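Local structure of 3-phytase (Klebsiella pneumoniae, 2WNH) at residues B[204-208]-B[244-248]. The protein probably removes phosphate from inositol hexakisphosphate (phytate), acting as a histidine acid phosphatase. The protein carries 3 engineered substitutions. Residues are numbered along the deposited sequence; the frame is centred on the assembly and turned at random.
Sequences LSVMA and LLTEN
Ala208 N donates a helical hydrogen bond of 2.8 Å to Leu204 O within 204-208, and both residues touch helix 243-250. Leu204 CD1 packs against the carbonyl of Leu244, 3.6 Å from Leu244 O, and Ala208 CB is a more distant neighbour of this oxygen. Leu204 reaches across because its CG is anti to the backbone N (chi1 176°). Its CD1 also meets Leu244 CD2, while CD2 rests on the aliphatic CG of Glu247, where Leu204 and Glu247 cross at about a right angle. Asn248 runs past Leu204 in the opposite direction. The amide of Asn248 lies against the backbone of 204-208 at Ser205, with ND2 3.5 Å from Ser205 CA. Ala208 CB packs tightly on Asn248 CB (3.5 Å), its methyl also facing OD1. Both helices lie between strands 91-95 and 284-289 of the central sheet, in the part that corresponds to the alpha domain of histidine acid phosphatases. The two segments cross at -130°, with axes 8.7 Å apart. Met207 and Leu244 both continue onto Leu171 of helix 165-175. Leu245 CD1 touches Ala208 O at 3.5 Å. The carboxylate of Glu247 turns to a salt bridge with Arg160, and a bound sodium ion lies about 4 Å from the Glu247 side chain.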
ATOM      1  N   LEU B 204     -15.904 -30.653  39.314  1.00 24.21           N
ATOM      2  CA  LEU B 204     -15.144 -29.447  38.995  1.00 24.80           C
ATOM      3  C   LEU B 204     -14.463 -29.513  37.627  1.00 24.17           C
ATOM      4  O   LEU B 204     -14.543 -28.554  36.852  1.00 25.21           O
ATOM      5  CB  LEU B 204     -14.088 -29.177  40.073  1.00 24.68           C
ATOM      6  CG  LEU B 204     -13.141 -27.986  39.841  1.00 25.74           C
ATOM      7  CD1 LEU B 204     -13.919 -26.689  39.677  1.00 27.09           C
ATOM      8  CD2 LEU B 204     -12.179 -27.838  40.982  1.00 24.63           C
ATOM      9  N   SER B 205     -13.813 -30.629  37.323  1.00 23.22           N
ATOM     10  CA  SER B 205     -13.063 -30.704  36.071  1.00 23.10           C
ATOM     11  C   SER B 205     -13.983 -30.535  34.868  1.00 23.63           C
ATOM     12  O   SER B 205     -13.643 -29.794  33.946  1.00 21.73           O
ATOM     13  CB  SER B 205     -12.195 -31.969  35.962  1.00 23.18           C
ATOM     14  OG  SER B 205     -12.983 -33.144  35.930  1.00 30.12           O
ATOM     15  N   VAL B 206     -15.147 -31.192  34.884  1.00 22.47           N
ATOM     16  CA  VAL B 206     -16.096 -31.068  33.777  1.00 23.01           C
ATOM     17  C   VAL B 206     -16.739 -29.676  33.767  1.00 21.94           C
ATOM     18  O   VAL B 206     -16.933 -29.099  32.707  1.00 20.90           O
ATOM     19  CB  VAL B 206     -17.134 -32.211  33.745  1.00 23.42           C
ATOM     20  CG1 VAL B 206     -18.089 -32.045  32.551  1.00 24.77           C
ATOM     21  CG2 VAL B 206     -16.418 -33.563  33.625  1.00 23.63           C
ATOM     22  N   MET B 207     -17.029 -29.120  34.944  1.00 21.72           N
ATOM     23  CA  MET B 207     -17.492 -27.734  35.006  1.00 21.99           C
ATOM     24  C   MET B 207     -16.497 -26.781  34.354  1.00 21.62           C
ATOM     25  O   MET B 207     -16.893 -25.857  33.636  1.00 20.91           O
ATOM     26  CB  MET B 207     -17.775 -27.295  36.435  1.00 21.82           C
ATOM     27  CG  MET B 207     -19.127 -27.801  36.937  1.00 26.50           C
ATOM     28  SD  MET B 207     -19.447 -27.260  38.613  1.00 28.61           S
ATOM     29  CE  MET B 207     -19.382 -28.821  39.478  1.00 36.94           C
ATOM     30  N   ALA B 208     -15.216 -27.019  34.610  1.00 21.93           N
ATOM     31  CA  ALA B 208     -14.148 -26.220  33.989  1.00 21.73           C
ATOM     32  C   ALA B 208     -14.153 -26.371  32.460  1.00 21.83           C
ATOM     33  O   ALA B 208     -13.965 -25.366  31.756  1.00 21.43           O
ATOM     34  CB  ALA B 208     -12.780 -26.609  34.582  1.00 21.75           C
ATOM     35  N   LEU B 244     -14.419 -20.907  38.389  1.00 20.50           N
ATOM     36  CA  LEU B 244     -14.368 -22.368  38.322  1.00 20.86           C
ATOM     37  C   LEU B 244     -13.159 -22.867  37.531  1.00 20.79           C
ATOM     38  O   LEU B 244     -12.591 -23.917  37.820  1.00 20.96           O
ATOM     39  CB  LEU B 244     -15.659 -22.922  37.714  1.00 20.34           C
ATOM     40  CG  LEU B 244     -16.866 -22.943  38.662  1.00 22.91           C
ATOM     41  CD1 LEU B 244     -18.161 -23.230  37.886  1.00 24.78           C
ATOM     42  CD2 LEU B 244     -16.642 -23.992  39.732  1.00 26.93           C
ATOM     43  N   LEU B 245     -12.785 -22.112  36.506  1.00 20.68           N
ATOM     44  CA  LEU B 245     -11.673 -22.509  35.667  1.00 20.14           C
ATOM     45  C   LEU B 245     -10.366 -22.297  36.436  1.00 20.07           C
ATOM     46  O   LEU B 245      -9.505 -23.158  36.422  1.00 21.53           O
ATOM     47  CB  LEU B 245     -11.733 -21.722  34.350  1.00 20.56           C
ATOM     48  CG  LEU B 245     -10.853 -22.158  33.181  1.00 22.24           C
ATOM     49  CD1 LEU B 245     -11.081 -23.593  32.760  1.00 23.32           C
ATOM     50  CD2 LEU B 245     -11.157 -21.177  32.017  1.00 20.74           C
ATOM     51  N   THR B 246     -10.254 -21.166  37.127  1.00 19.68           N
ATOM     52  CA  THR B 246      -9.130 -20.879  38.011  1.00 19.72           C
ATOM     53  C   THR B 246      -9.004 -21.965  39.072  1.00 20.52           C
ATOM     54  O   THR B 246      -7.909 -22.457  39.335  1.00 20.31           O
ATOM     55  CB  THR B 246      -9.257 -19.491  38.679  1.00 20.20           C
ATOM     56  OG1 THR B 246      -9.137 -18.460  37.685  1.00 21.97           O
ATOM     57  CG2 THR B 246      -8.184 -19.280  39.740  1.00 20.94           C
ATOM     58  N   GLU B 247     -10.127 -22.334  39.682  1.00 20.87           N
ATOM     59  CA  GLU B 247     -10.094 -23.377  40.723  1.00 20.92           C
ATOM     60  C   GLU B 247      -9.555 -24.705  40.162  1.00 19.90           C
ATOM     61  O   GLU B 247      -8.679 -25.350  40.780  1.00 19.15           O
ATOM     62  CB  GLU B 247     -11.493 -23.542  41.336  1.00 20.86           C
ATOM     63  CG  GLU B 247     -11.543 -24.503  42.542  1.00 23.69           C
ATOM     64  CD  GLU B 247     -11.314 -23.818  43.881  1.00 25.78           C
ATOM     65  OE1 GLU B 247     -10.785 -22.691  43.920  1.00 24.83           O
ATOM     66  OE2 GLU B 247     -11.672 -24.424  44.923  1.00 26.24           O
ATOM     67  N   ASN B 248     -10.059 -25.119  38.995  1.00 19.96           N
ATOM     68  CA  ASN B 248      -9.581 -26.358  38.389  1.00 19.44           C
ATOM     69  C   ASN B 248      -8.098 -26.298  38.047  1.00 20.32           C
ATOM     70  O   ASN B 248      -7.371 -27.258  38.267  1.00 19.59           O
ATOM     71  CB  ASN B 248     -10.394 -26.740  37.149  1.00 19.73           C
ATOM     72  CG  ASN B 248     -10.175 -28.191  36.726  1.00 22.00           C
ATOM     73  OD1 ASN B 248      -9.814 -28.482  35.581  1.00 26.14           O
ATOM     74  ND2 ASN B 248     -10.390 -29.110  37.653  1.00 18.63           N
TER